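Local coordinates for HEPN domain-containing protein (Thermotoga maritima, PDB 1O3U) that is of unknown function but folds as a HEPN domain, a bundle of five helices, found here in an assembly of two copies, at residues A[49-54]-A[68-73]; A[62-67]-A[86-91]; A[75-80]-A[125-130]. One frame throughout, in Å; residues are numbered along the deposited sequence.

Contact 1 (A[49-54]-A[68-73]); sequences AVFQRM and GELSSR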
ATOM      1  N   ALA A  49     -12.754  -1.065  -2.875  1.00 11.59           N
ATOM      2  CA  ALA A  49     -13.413  -2.355  -3.101  1.00 11.90           C
ATOM      3  C   ALA A  49     -14.925  -2.157  -3.314  1.00 11.67           C
ATOM      4  O   ALA A  49     -15.521  -2.844  -4.135  1.00 12.10           O
ATOM      5  CB  ALA A  49     -13.159  -3.306  -1.940  1.00 12.52           C
ATOM      6  N   VAL A  50     -15.518  -1.165  -2.636  1.00 10.35           N
ATOM      7  CA  VAL A  50     -16.951  -0.865  -2.822  1.00 10.88           C
ATOM      8  C   VAL A  50     -17.221  -0.269  -4.210  1.00 10.49           C
ATOM      9  O   VAL A  50     -18.194  -0.649  -4.895  1.00 10.20           O
ATOM     10  CB  VAL A  50     -17.510   0.088  -1.752  1.00  9.95           C
ATOM     11  CG1 VAL A  50     -19.013   0.275  -1.943  1.00 12.60           C
ATOM     12  CG2 VAL A  50     -17.215  -0.439  -0.324  1.00 12.71           C
ATOM     13  N   PHE A  51     -16.417   0.718  -4.590  1.00  9.13           N
ATOM     14  CA  PHE A  51     -16.462   1.237  -5.954  1.00  9.30           C
ATOM     15  C   PHE A  51     -16.310   0.138  -6.997  1.00 10.13           C
ATOM     16  O   PHE A  51     -17.085   0.128  -7.940  1.00 10.81           O
ATOM     17  CB  PHE A  51     -15.442   2.356  -6.202  1.00  9.49           C
ATOM     18  CG  PHE A  51     -15.798   3.640  -5.531  1.00 10.87           C
ATOM     19  CD1 PHE A  51     -15.440   3.874  -4.213  1.00 11.78           C
ATOM     20  CD2 PHE A  51     -16.517   4.617  -6.212  1.00 15.06           C
ATOM     21  CE1 PHE A  51     -15.764   5.078  -3.571  1.00 14.61           C
ATOM     22  CE2 PHE A  51     -16.860   5.816  -5.575  1.00 15.70           C
ATOM     23  CZ  PHE A  51     -16.486   6.028  -4.236  1.00 15.53           C
ATOM     24  N   GLN A  52     -15.365  -0.792  -6.827  1.00 10.62           N
ATOM     25  CA  GLN A  52     -15.119  -1.836  -7.828  1.00 12.82           C
ATOM     26  C   GLN A  52     -16.356  -2.736  -7.972  1.00 12.03           C
ATOM     27  O   GLN A  52     -16.755  -3.053  -9.063  1.00 10.99           O
ATOM     28  CB  GLN A  52     -13.907  -2.715  -7.506  1.00 13.16           C
ATOM     29  CG  GLN A  52     -13.445  -3.511  -8.748  1.00 19.51           C
ATOM     30  CD  GLN A  52     -12.544  -4.724  -8.444  1.00 26.09           C
ATOM     31  OE1 GLN A  52     -11.854  -4.761  -7.436  1.00 32.05           O
ATOM     32  NE2 GLN A  52     -12.548  -5.710  -9.351  1.00 30.75           N
ATOM     33  N   ARG A  53     -16.945  -3.133  -6.855  1.00 12.68           N
ATOM     34  CA  ARG A  53     -18.169  -3.951  -6.879  1.00 12.63           C
ATOM     35  C   ARG A  53     -19.330  -3.213  -7.561  1.00 12.52           C
ATOM     36  O   ARG A  53     -20.104  -3.818  -8.297  1.00 11.90           O
ATOM     37  CB  ARG A  53     -18.569  -4.357  -5.473  1.00 13.66           C
ATOM     38  CG  ARG A  53     -19.891  -5.128  -5.365  1.00 13.54           C
ATOM     39  CD  ARG A  53     -19.855  -6.536  -5.869  1.00 18.25           C
ATOM     40  NE  ARG A  53     -21.211  -7.119  -5.861  1.00 20.77           N
ATOM     41  CZ  ARG A  53     -21.625  -8.082  -6.654  1.00 22.45           C
ATOM     42  NH1 ARG A  53     -20.807  -8.618  -7.556  1.00 27.84           N
ATOM     43  NH2 ARG A  53     -22.869  -8.523  -6.550  1.00 23.42           N
HETATM   44  N   MSE A  54     -19.439  -1.911  -7.330  1.00 10.73           N
HETATM   45  CA  MSE A  54     -20.482  -1.117  -7.943  1.00 11.22           C
HETATM   46  C   MSE A  54     -20.171  -0.817  -9.405  1.00 10.74           C
HETATM   47  O   MSE A  54     -21.034  -0.355 -10.102  1.00 11.78           O
HETATM   48  CB  MSE A  54     -20.685   0.212  -7.205  1.00 12.03           C
HETATM   49  CG  MSE A  54     -21.384   0.066  -5.890  1.00 13.87           C
HETATM   50 SE   MSE A  54     -23.158  -0.848  -6.021  1.00 22.56          SE
HETATM   51  CE  MSE A  54     -23.958   0.298  -7.387  1.00 19.92           C
ATOM     52  N   GLY A  68     -16.649  10.508   0.714  1.00 17.69           N
ATOM     53  CA  GLY A  68     -17.508  11.585   0.278  1.00 17.97           C
ATOM     54  C   GLY A  68     -18.259  11.198  -0.978  1.00 18.20           C
ATOM     55  O   GLY A  68     -19.446  11.424  -1.059  1.00 19.96           O
ATOM     56  N   GLU A  69     -17.573  10.617  -1.967  1.00 18.58           N
ATOM     57  CA  GLU A  69     -18.215  10.188  -3.218  1.00 19.23           C
ATOM     58  C   GLU A  69     -19.245   9.094  -2.912  1.00 19.03           C
ATOM     59  O   GLU A  69     -20.351   9.077  -3.456  1.00 18.55           O
ATOM     60  CB  GLU A  69     -17.180   9.639  -4.240  1.00 20.07           C
ATOM     61  CG  GLU A  69     -16.398  10.653  -5.068  1.00 24.17           C
ATOM     62  CD  GLU A  69     -15.360   9.982  -5.987  1.00 28.84           C
ATOM     63  OE1 GLU A  69     -15.745   9.209  -6.916  1.00 28.55           O
ATOM     64  OE2 GLU A  69     -14.149  10.228  -5.769  1.00 31.70           O
ATOM     65  N   LEU A  70     -18.858   8.182  -2.034  1.00 17.95           N
ATOM     66  CA  LEU A  70     -19.724   7.062  -1.664  1.00 18.66           C
ATOM     67  C   LEU A  70     -21.050   7.531  -1.021  1.00 18.18           C
ATOM     68  O   LEU A  70     -22.081   6.872  -1.175  1.00 17.81           O
ATOM     69  CB  LEU A  70     -18.948   6.116  -0.758  1.00 18.20           C
ATOM     70  CG  LEU A  70     -19.393   4.661  -0.759  1.00 20.34           C
ATOM     71  CD1 LEU A  70     -19.444   4.108  -2.192  1.00 21.63           C
ATOM     72  CD2 LEU A  70     -18.468   3.791   0.153  1.00 18.59           C
ATOM     73  N   SER A  71     -21.020   8.686  -0.343  1.00 18.66           N
ATOM     74  CA  SER A  71     -22.201   9.298   0.328  1.00 19.02           C
ATOM     75  C   SER A  71     -23.395   9.630  -0.574  1.00 19.00           C
ATOM     76  O   SER A  71     -24.536   9.781  -0.098  1.00 18.37           O
ATOM     77  CB  SER A  71     -21.783  10.578   1.062  1.00 19.59           C
ATOM     78  OG  SER A  71     -20.918  10.258   2.135  1.00 23.44           O
ATOM     79  N   SER A  72     -23.139   9.775  -1.875  1.00 19.85           N
ATOM     80  CA  SER A  72     -24.195  10.052  -2.853  1.00 19.73           C
ATOM     81  C   SER A  72     -25.065   8.817  -3.084  1.00 19.38           C
ATOM     82  O   SER A  72     -26.181   8.912  -3.596  1.00 18.73           O
ATOM     83  CB  SER A  72     -23.588  10.511  -4.196  1.00 21.26           C
ATOM     84  OG  SER A  72     -22.979   9.406  -4.873  1.00 20.87           O
ATOM     85  N   ARG A  73     -24.554   7.660  -2.678  1.00 17.96           N
ATOM     86  CA  ARG A  73     -25.202   6.389  -2.958  1.00 18.31           C
ATOM     87  C   ARG A  73     -25.581   5.599  -1.692  1.00 16.23           C
ATOM     88  O   ARG A  73     -26.649   4.964  -1.630  1.00 15.47           O
ATOM     89  CB  ARG A  73     -24.242   5.561  -3.816  1.00 19.72           C
ATOM     90  CG  ARG A  73     -24.871   4.321  -4.389  1.00 24.75           C
ATOM     91  CD  ARG A  73     -25.920   4.626  -5.431  1.00 30.10           C
ATOM     92  NE  ARG A  73     -26.848   3.516  -5.583  1.00 34.87           N
ATOM     93  CZ  ARG A  73     -27.978   3.354  -4.889  1.00 39.03           C
ATOM     94  NH1 ARG A  73     -28.358   4.230  -3.960  1.00 41.29           N
ATOM     95  NH2 ARG A  73     -28.731   2.291  -5.130  1.00 39.68           N
TER
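F51 and L70 bring the two backbones closest, their CA atoms 7.9 Å apart, where helix 32-54 packs on the 68-70 part of helix 63-70. F51 and L70 carry most of the contact. With CG opposite the carbonyl carbon (chi1 -72°), the ring of F51 reaches out beside the second helix, and L70 sends one methyl over a face: CD1 stands 4.0 Å from F51 CE1, above the rim of the ring and not its middle. E69 takes the ring from its edge, with CB 3.7 Å from F51 CZ. The ring and the E69 carboxylate planes are turned 62° apart. E69 suits this half-exposed place because its methylene can cover the aromatic edge while the acid group goes on to a weak hydrogen bond with W59 N.

V50 approaches L70 almost at a right angle. Its CG1 branch, anti to the backbone N at chi1 -176°, lies 3.9 Å from L70 CD1, and L70 CD2 is only slightly farther from the same methyl; valine suits the place because a short, branched side chain offers a methyl close to its own backbone, against both leucine methyls. V50 also touches C128, which links this patch to helix 104-132. Just past L70 the hydroxyl of S72 turns back on the chain: OG donates to E69 O at 3.0 Å, a carbonyl that accepts from S72 N as well.

Between the two segments the contact is therefore one of shape and apolar burial: the E69 acid is used on W59 N and the S72 hydroxyl on E69 O, and neither bond joins one segment to the other.

Contact 2 (A[62-67]-A[86-91]); sequences SVPDFL and ELDKAC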
ATOM      1  N   SER A  62      -7.555  10.350  -1.114  1.00 26.14           N
ATOM      2  CA  SER A  62      -7.739  10.246   0.300  1.00 23.96           C
ATOM      3  C   SER A  62      -8.980   9.403   0.624  1.00 21.49           C
ATOM      4  O   SER A  62      -9.885   9.265  -0.178  1.00 20.13           O
ATOM      5  CB  SER A  62      -7.835  11.641   0.910  1.00 23.94           C
ATOM      6  OG  SER A  62      -9.063  12.250   0.609  1.00 23.81           O
ATOM      7  N   VAL A  63      -8.993   8.859   1.821  1.00 20.65           N
ATOM      8  CA  VAL A  63     -10.183   8.166   2.336  1.00 19.95           C
ATOM      9  C   VAL A  63     -11.353   9.119   2.460  1.00 18.20           C
ATOM     10  O   VAL A  63     -12.442   8.753   2.069  1.00 18.70           O
ATOM     11  CB  VAL A  63      -9.899   7.455   3.676  1.00 20.11           C
ATOM     12  CG1 VAL A  63     -11.121   6.680   4.155  1.00 20.21           C
ATOM     13  CG2 VAL A  63      -8.726   6.539   3.490  1.00 21.86           C
ATOM     14  N   PRO A  64     -11.171  10.351   2.959  1.00 17.95           N
ATOM     15  CA  PRO A  64     -12.258  11.324   2.893  1.00 16.88           C
ATOM     16  C   PRO A  64     -12.776  11.545   1.479  1.00 16.28           C
ATOM     17  O   PRO A  64     -13.988  11.649   1.362  1.00 16.06           O
ATOM     18  CB  PRO A  64     -11.631  12.606   3.450  1.00 17.40           C
ATOM     19  CG  PRO A  64     -10.586  12.166   4.298  1.00 17.66           C
ATOM     20  CD  PRO A  64     -10.003  10.933   3.640  1.00 17.50           C
ATOM     21  N   ASP A  65     -11.908  11.543   0.458  1.00 16.04           N
ATOM     22  CA  ASP A  65     -12.331  11.713  -0.935  1.00 17.14           C
ATOM     23  C   ASP A  65     -13.307  10.597  -1.294  1.00 16.82           C
ATOM     24  O   ASP A  65     -14.421  10.848  -1.724  1.00 17.15           O
ATOM     25  CB  ASP A  65     -11.153  11.673  -1.936  1.00 17.04           C
ATOM     26  CG  ASP A  65     -10.331  12.941  -1.958  1.00 20.31           C
ATOM     27  OD1 ASP A  65     -10.811  14.004  -1.502  1.00 20.85           O
ATOM     28  OD2 ASP A  65      -9.169  12.952  -2.428  1.00 22.56           O
ATOM     29  N   PHE A  66     -12.891   9.355  -1.089  1.00 17.48           N
ATOM     30  CA  PHE A  66     -13.696   8.221  -1.528  1.00 16.76           C
ATOM     31  C   PHE A  66     -14.992   8.095  -0.711  1.00 15.97           C
ATOM     32  O   PHE A  66     -16.047   7.831  -1.261  1.00 15.51           O
ATOM     33  CB  PHE A  66     -12.907   6.921  -1.444  1.00 17.41           C
ATOM     34  CG  PHE A  66     -11.606   6.920  -2.218  1.00 18.86           C
ATOM     35  CD1 PHE A  66     -11.544   7.335  -3.529  1.00 21.37           C
ATOM     36  CD2 PHE A  66     -10.458   6.407  -1.635  1.00 22.09           C
ATOM     37  CE1 PHE A  66     -10.355   7.291  -4.229  1.00 21.35           C
ATOM     38  CE2 PHE A  66      -9.257   6.382  -2.342  1.00 24.86           C
ATOM     39  CZ  PHE A  66      -9.220   6.817  -3.640  1.00 21.97           C
ATOM     40  N   LEU A  67     -14.928   8.273   0.598  1.00 16.70           N
ATOM     41  CA  LEU A  67     -16.174   8.233   1.412  1.00 16.66           C
ATOM     42  C   LEU A  67     -17.154   9.330   1.066  1.00 17.29           C
ATOM     43  O   LEU A  67     -18.362   9.124   1.100  1.00 17.99           O
ATOM     44  CB  LEU A  67     -15.851   8.316   2.903  1.00 17.18           C
ATOM     45  CG  LEU A  67     -15.277   7.106   3.580  1.00 16.30           C
ATOM     46  CD1 LEU A  67     -15.240   7.403   5.076  1.00 16.64           C
ATOM     47  CD2 LEU A  67     -16.143   5.822   3.301  1.00 15.29           C
ATOM     48  N   GLU A  86      -9.143  11.738  10.322  1.00 14.93           N
ATOM     49  CA  GLU A  86      -7.979  11.498  11.156  1.00 16.49           C
ATOM     50  C   GLU A  86      -6.921  10.679  10.416  1.00 16.35           C
ATOM     51  O   GLU A  86      -5.720  10.924  10.549  1.00 16.28           O
ATOM     52  CB  GLU A  86      -8.362  10.779  12.441  1.00 17.91           C
ATOM     53  CG  GLU A  86      -9.259  11.583  13.343  1.00 21.34           C
ATOM     54  CD  GLU A  86      -8.499  12.598  14.157  1.00 26.46           C
ATOM     55  OE1 GLU A  86      -7.565  12.202  14.885  1.00 30.16           O
ATOM     56  OE2 GLU A  86      -8.844  13.791  14.067  1.00 32.61           O
ATOM     57  N   LEU A  87      -7.370   9.716   9.626  1.00 16.12           N
ATOM     58  CA  LEU A  87      -6.470   8.860   8.875  1.00 17.08           C
ATOM     59  C   LEU A  87      -5.800   9.615   7.748  1.00 19.59           C
ATOM     60  O   LEU A  87      -4.689   9.277   7.343  1.00 19.84           O
ATOM     61  CB  LEU A  87      -7.247   7.711   8.262  1.00 17.03           C
ATOM     62  CG  LEU A  87      -7.513   6.548   9.176  1.00 14.94           C
ATOM     63  CD1 LEU A  87      -8.702   5.737   8.603  1.00 16.00           C
ATOM     64  CD2 LEU A  87      -6.211   5.716   9.283  1.00 16.54           C
ATOM     65  N   ASP A  88      -6.479  10.632   7.250  1.00 21.26           N
ATOM     66  CA  ASP A  88      -5.971  11.429   6.150  1.00 24.12           C
ATOM     67  C   ASP A  88      -4.760  12.281   6.533  1.00 25.51           C
ATOM     68  O   ASP A  88      -3.993  12.675   5.653  1.00 26.38           O
ATOM     69  CB  ASP A  88      -7.067  12.329   5.606  1.00 24.11           C
ATOM     70  CG  ASP A  88      -6.693  12.952   4.282  1.00 26.14           C
ATOM     71  OD1 ASP A  88      -6.158  12.226   3.420  1.00 29.28           O
ATOM     72  OD2 ASP A  88      -6.897  14.146   4.020  1.00 28.65           O
ATOM     73  N   LYS A  89      -4.602  12.574   7.818  1.00 27.20           N
ATOM     74  CA  LYS A  89      -3.501  13.432   8.295  1.00 28.79           C
ATOM     75  C   LYS A  89      -2.109  12.793   8.187  1.00 29.83           C
ATOM     76  O   LYS A  89      -1.973  11.573   8.171  1.00 30.34           O
ATOM     77  CB  LYS A  89      -3.761  13.845   9.745  1.00 29.34           C
ATOM     78  CG  LYS A  89      -4.968  14.766   9.934  1.00 30.02           C
ATOM     79  CD  LYS A  89      -5.547  14.620  11.338  1.00 32.43           C
ATOM     80  CE  LYS A  89      -6.818  15.439  11.535  1.00 33.67           C
ATOM     81  NZ  LYS A  89      -6.549  16.693  12.297  1.00 34.74           N
ATOM     82  N   ALA A  90      -1.070  13.628   8.160  1.00 31.00           N
ATOM     83  CA  ALA A  90       0.302  13.173   7.906  1.00 31.54           C
ATOM     84  C   ALA A  90       0.803  12.159   8.941  1.00 31.95           C
ATOM     85  O   ALA A  90       0.570  12.328  10.155  1.00 32.82           O
ATOM     86  CB  ALA A  90       1.251  14.382   7.862  1.00 31.75           C
ATOM     87  N   CYS A  91       1.469  11.107   8.453  1.00 32.07           N
ATOM     88  CA  CYS A  91       2.162  10.132   9.302  1.00 31.45           C
ATOM     89  C   CYS A  91       3.653  10.457   9.380  1.00 32.36           C
ATOM     90  O   CYS A  91       4.201  10.644  10.466  1.00 33.15           O
ATOM     91  CB  CYS A  91       2.015   8.719   8.743  1.00 30.78           C
ATOM     92  SG  CYS A  91       0.307   8.156   8.562  1.00 27.58           S
TER
HETATM   93  O   HOH W   1      -8.471  14.698   1.842  1.00 37.70           O
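The flat carboxylate of D88 meets the puckered ring of P64 and the CB of S62, and the proline and aspartate side chains run obliquely to one another. P64 turns its CG and CD toward the stem of the acid, CG lying 3.8 Å from D88 CB, while the carboxylate continues past the ring to S62. There its two oxygens part company: OD1 is tight against S62 CB, 3.1 Å away, and D88 OD2 accepts from a water at 2.7 Å. The same water is hydrogen-bonded to S62 OG at 2.8 Å, so serine and aspartate are joined through solvent in place of a direct bond. D88 gets there because its CG is anti to the backbone N (chi1 -167°), which carries the acid across toward the other helix.

S62 is the N-cap of helix 63-70, and with D65 it forms a capping box. S62 OG, turned between backbone N and carbonyl carbon at chi1 73°, accepts from D65 N at 2.9 Å; in return D65 OD2 receives a weak bond from S62 N and a hydrogen bond from Y61 N. Serine is small enough to fold its oxygen over the helix end, and proline fits two places further on, in the first turn, where no earlier turn needs its missing N-H. The acid of D88 thus sits near a helix start, whose partial positive charge would probably favour a carboxylate, although D65 nearby may offset some of that. D88 lies at the C-terminal part of helix 78-88. Beneath this solvent-facing pair, V63 and L87 both rest on I124 of helix 104-132. Farther along, C91 makes a disulfide with C36, fastening the chain after helix 78-88 to helix 32-54.

Contact 3 (A[75-80]-A[125-130]); sequences EIPEEL and IRFCED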
ATOM      1  N   GLU A  75     -25.528   5.645   2.783  1.00 12.81           N
ATOM      2  CA  GLU A  75     -25.381   6.402   3.995  1.00 13.95           C
ATOM      3  C   GLU A  75     -24.078   6.015   4.706  1.00 13.69           C
ATOM      4  O   GLU A  75     -23.851   4.837   5.030  1.00 13.56           O
ATOM      5  CB  GLU A  75     -26.585   6.174   4.912  1.00 14.09           C
ATOM      6  CG  GLU A  75     -26.467   6.765   6.304  1.00 16.65           C
ATOM      7  CD  GLU A  75     -26.359   8.276   6.316  1.00 20.76           C
ATOM      8  OE1 GLU A  75     -26.513   8.889   5.253  1.00 20.58           O
ATOM      9  OE2 GLU A  75     -26.091   8.852   7.397  1.00 25.85           O
ATOM     10  N   ILE A  76     -23.227   7.003   4.921  1.00 13.39           N
ATOM     11  CA  ILE A  76     -21.958   6.812   5.629  1.00 14.22           C
ATOM     12  C   ILE A  76     -22.055   7.462   7.002  1.00 14.64           C
ATOM     13  O   ILE A  76     -22.218   8.699   7.104  1.00 13.83           O
ATOM     14  CB  ILE A  76     -20.788   7.477   4.894  1.00 14.73           C
ATOM     15  CG1 ILE A  76     -20.676   6.989   3.437  1.00 14.14           C
ATOM     16  CG2 ILE A  76     -19.493   7.289   5.711  1.00 16.06           C
ATOM     17  CD1 ILE A  76     -20.590   5.488   3.245  1.00 17.16           C
ATOM     18  N   PRO A  77     -21.913   6.664   8.050  1.00 15.46           N
ATOM     19  CA  PRO A  77     -21.997   7.211   9.398  1.00 16.32           C
ATOM     20  C   PRO A  77     -20.965   8.323   9.607  1.00 16.36           C
ATOM     21  O   PRO A  77     -19.833   8.275   9.077  1.00 14.96           O
ATOM     22  CB  PRO A  77     -21.721   6.010  10.294  1.00 17.04           C
ATOM     23  CG  PRO A  77     -21.931   4.808   9.438  1.00 18.07           C
ATOM     24  CD  PRO A  77     -21.624   5.214   8.048  1.00 16.81           C
ATOM     25  N   GLU A  78     -21.390   9.335  10.348  1.00 16.79           N
ATOM     26  CA  GLU A  78     -20.573  10.490  10.630  1.00 17.98           C
ATOM     27  C   GLU A  78     -19.271  10.095  11.276  1.00 16.81           C
ATOM     28  O   GLU A  78     -18.232  10.658  10.943  1.00 17.06           O
ATOM     29  CB  GLU A  78     -21.339  11.455  11.558  1.00 19.35           C
ATOM     30  CG  GLU A  78     -20.592  12.740  11.851  1.00 23.09           C
ATOM     31  CD  GLU A  78     -21.181  13.484  13.031  1.00 28.85           C
ATOM     32  OE1 GLU A  78     -21.928  14.457  12.780  1.00 31.53           O
ATOM     33  OE2 GLU A  78     -20.908  13.085  14.200  1.00 31.74           O
ATOM     34  N   GLU A  79     -19.316   9.152  12.212  1.00 16.68           N
ATOM     35  CA  GLU A  79     -18.104   8.741  12.913  1.00 16.90           C
ATOM     36  C   GLU A  79     -17.069   8.118  11.996  1.00 15.98           C
ATOM     37  O   GLU A  79     -15.892   8.238  12.258  1.00 15.64           O
ATOM     38  CB  GLU A  79     -18.409   7.804  14.070  1.00 17.76           C
ATOM     39  CG  GLU A  79     -18.614   6.343  13.736  1.00 20.14           C
ATOM     40  CD  GLU A  79     -19.189   5.592  14.914  1.00 25.01           C
ATOM     41  OE1 GLU A  79     -20.377   5.861  15.205  1.00 29.80           O
ATOM     42  OE2 GLU A  79     -18.468   4.780  15.554  1.00 23.85           O
ATOM     43  N   LEU A  80     -17.506   7.436  10.938  1.00 14.46           N
ATOM     44  CA  LEU A  80     -16.552   6.909   9.934  1.00 14.81           C
ATOM     45  C   LEU A  80     -15.916   8.033   9.129  1.00 14.31           C
ATOM     46  O   LEU A  80     -14.775   7.946   8.778  1.00 12.76           O
ATOM     47  CB  LEU A  80     -17.214   5.901   9.008  1.00 14.02           C
ATOM     48  CG  LEU A  80     -17.587   4.565   9.648  1.00 16.86           C
ATOM     49  CD1 LEU A  80     -18.085   3.543   8.578  1.00 18.29           C
ATOM     50  CD2 LEU A  80     -16.451   3.974  10.480  1.00 16.01           C
ATOM     51  N   ILE A 125     -12.775  -0.963   7.176  1.00  7.44           N
ATOM     52  CA  ILE A 125     -12.773  -2.258   6.502  1.00  8.67           C
ATOM     53  C   ILE A 125     -14.056  -3.074   6.800  1.00  8.60           C
ATOM     54  O   ILE A 125     -14.682  -3.583   5.885  1.00  8.65           O
ATOM     55  CB  ILE A 125     -11.534  -3.055   6.846  1.00  8.80           C
ATOM     56  CG1 ILE A 125     -10.306  -2.410   6.221  1.00  9.13           C
ATOM     57  CG2 ILE A 125     -11.723  -4.543   6.452  1.00 10.64           C
ATOM     58  CD1 ILE A 125      -8.960  -2.991   6.789  1.00 11.83           C
ATOM     59  N   ARG A 126     -14.448  -3.164   8.067  1.00  8.67           N
ATOM     60  CA  ARG A 126     -15.603  -3.953   8.484  1.00  9.94           C
ATOM     61  C   ARG A 126     -16.916  -3.312   7.985  1.00  9.46           C
ATOM     62  O   ARG A 126     -17.821  -4.010   7.551  1.00 10.77           O
ATOM     63  CB  ARG A 126     -15.595  -4.102   9.997  1.00  9.45           C
ATOM     64  CG  ARG A 126     -14.442  -4.997  10.497  1.00 10.45           C
ATOM     65  CD  ARG A 126     -14.380  -5.130  12.003  1.00 11.67           C
ATOM     66  NE  ARG A 126     -13.496  -6.213  12.405  1.00 13.47           N
ATOM     67  CZ  ARG A 126     -13.152  -6.467  13.655  1.00 11.93           C
ATOM     68  NH1 ARG A 126     -13.618  -5.734  14.648  1.00 15.14           N
ATOM     69  NH2 ARG A 126     -12.357  -7.474  13.912  1.00 10.60           N
ATOM     70  N   PHE A 127     -16.975  -1.992   7.960  1.00 10.05           N
ATOM     71  CA  PHE A 127     -18.122  -1.285   7.355  1.00  9.16           C
ATOM     72  C   PHE A 127     -18.271  -1.601   5.857  1.00  9.12           C
ATOM     73  O   PHE A 127     -19.400  -1.919   5.340  1.00  9.83           O
ATOM     74  CB  PHE A 127     -17.972   0.210   7.516  1.00  8.58           C
ATOM     75  CG  PHE A 127     -19.091   0.984   6.880  1.00  9.23           C
ATOM     76  CD1 PHE A 127     -20.294   1.113   7.501  1.00 12.43           C
ATOM     77  CD2 PHE A 127     -18.908   1.588   5.639  1.00 14.28           C
ATOM     78  CE1 PHE A 127     -21.324   1.863   6.900  1.00 13.94           C
ATOM     79  CE2 PHE A 127     -19.916   2.310   5.053  1.00 14.10           C
ATOM     80  CZ  PHE A 127     -21.119   2.444   5.679  1.00 14.45           C
ATOM     81  N   CYS A 128     -17.165  -1.479   5.128  1.00  9.50           N
ATOM     82  CA  CYS A 128     -17.129  -1.842   3.722  1.00  9.51           C
ATOM     83  C   CYS A 128     -17.478  -3.322   3.496  1.00 10.29           C
ATOM     84  O   CYS A 128     -18.232  -3.637   2.556  1.00  9.63           O
ATOM     85  CB  CYS A 128     -15.780  -1.517   3.101  1.00  9.54           C
ATOM     86  SG  CYS A 128     -15.425   0.246   3.059  1.00 13.21           S
ATOM     87  N   GLU A 129     -16.967  -4.211   4.343  1.00 10.22           N
ATOM     88  CA  GLU A 129     -17.362  -5.648   4.297  1.00 10.96           C
ATOM     89  C   GLU A 129     -18.880  -5.805   4.444  1.00 11.20           C
ATOM     90  O   GLU A 129     -19.526  -6.514   3.664  1.00 11.75           O
ATOM     91  CB  GLU A 129     -16.628  -6.465   5.369  1.00 11.19           C
ATOM     92  CG  GLU A 129     -15.201  -6.764   5.027  1.00 13.07           C
ATOM     93  CD  GLU A 129     -14.411  -7.433   6.113  1.00 18.14           C
ATOM     94  OE1 GLU A 129     -14.850  -7.382   7.291  1.00 20.73           O
ATOM     95  OE2 GLU A 129     -13.327  -7.983   5.783  1.00 20.49           O
ATOM     96  N   ASP A 130     -19.454  -5.119   5.422  1.00 12.48           N
ATOM     97  CA  ASP A 130     -20.883  -5.151   5.686  1.00 13.35           C
ATOM     98  C   ASP A 130     -21.684  -4.651   4.490  1.00 14.33           C
ATOM     99  O   ASP A 130     -22.703  -5.242   4.139  1.00 14.17           O
ATOM    100  CB  ASP A 130     -21.229  -4.338   6.936  1.00 13.47           C
ATOM    101  CG  ASP A 130     -20.765  -5.019   8.238  1.00 17.41           C
ATOM    102  OD1 ASP A 130     -20.158  -6.130   8.177  1.00 14.78           O
ATOM    103  OD2 ASP A 130     -21.002  -4.512   9.372  1.00 19.94           O
TER
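L80 covers one face of the F127 ring with a methyl: CD1 lies 3.6 Å from the ring centroid and 25° off the normal, a CH-pi contact. It is displaced toward the CB side of the ring, and at 3.2 Å from F127 CG it is packed tightly. The far end of the ring is held by the chain leading into helix 78-88. P77 CD reaches F127 CE1 at 3.6 Å, and I76 CD1 comes to F127 CE2 at 3.7 Å, the isoleucine crossing the phenylalanine nearly at a right angle. The carbonyl oxygen E75 O faces the ring edge, 3.7 Å from F127 CZ, where the slightly positive aromatic hydrogens are a reasonable neighbour for it.

The contact joins the long C-terminal helix 104-132 of the HEPN helical bundle to the turn that starts helix 78-88. P77 is the N-cap residue of that helix, and its rigid ring gives a firm apolar surface just before the first turn; L80, three residues later, falls on the same side and completes the apolar surface round the ring. F127 suits the site because a flat ring extended from its helix, CG anti to the backbone N at chi1 178°, reaches four residues of the other segment at once.

Further out, E79 pairs with K123 in a salt bridge, tying the same two helices one turn earlier on helix 104-132. On the bundle side of helix 104-132, I125 packs on L20, A42 and A46, and C128 on M13 and V47.

Overall arrangement
From the N terminus, helix 11-28 leads into helix 32-54, whose end starts contact 1; the chain passes a loop and returns along helix 63-70 to close it at 68-73. Contact 2 has by then opened, at the start of that same helix, and closes at 86-91, so it crosses contact 1. Contact 3 opens after contact 1 has closed but inside the span of contact 2, which it crosses in turn by closing far along helix 104-132. The three centres are about 11 to 15 Å apart. Contact 2 joins helices 63-70 and 78-88; contact 1 ties the first to helix 32-54, contact 3 the second to helix 104-132, within one HEPN domain.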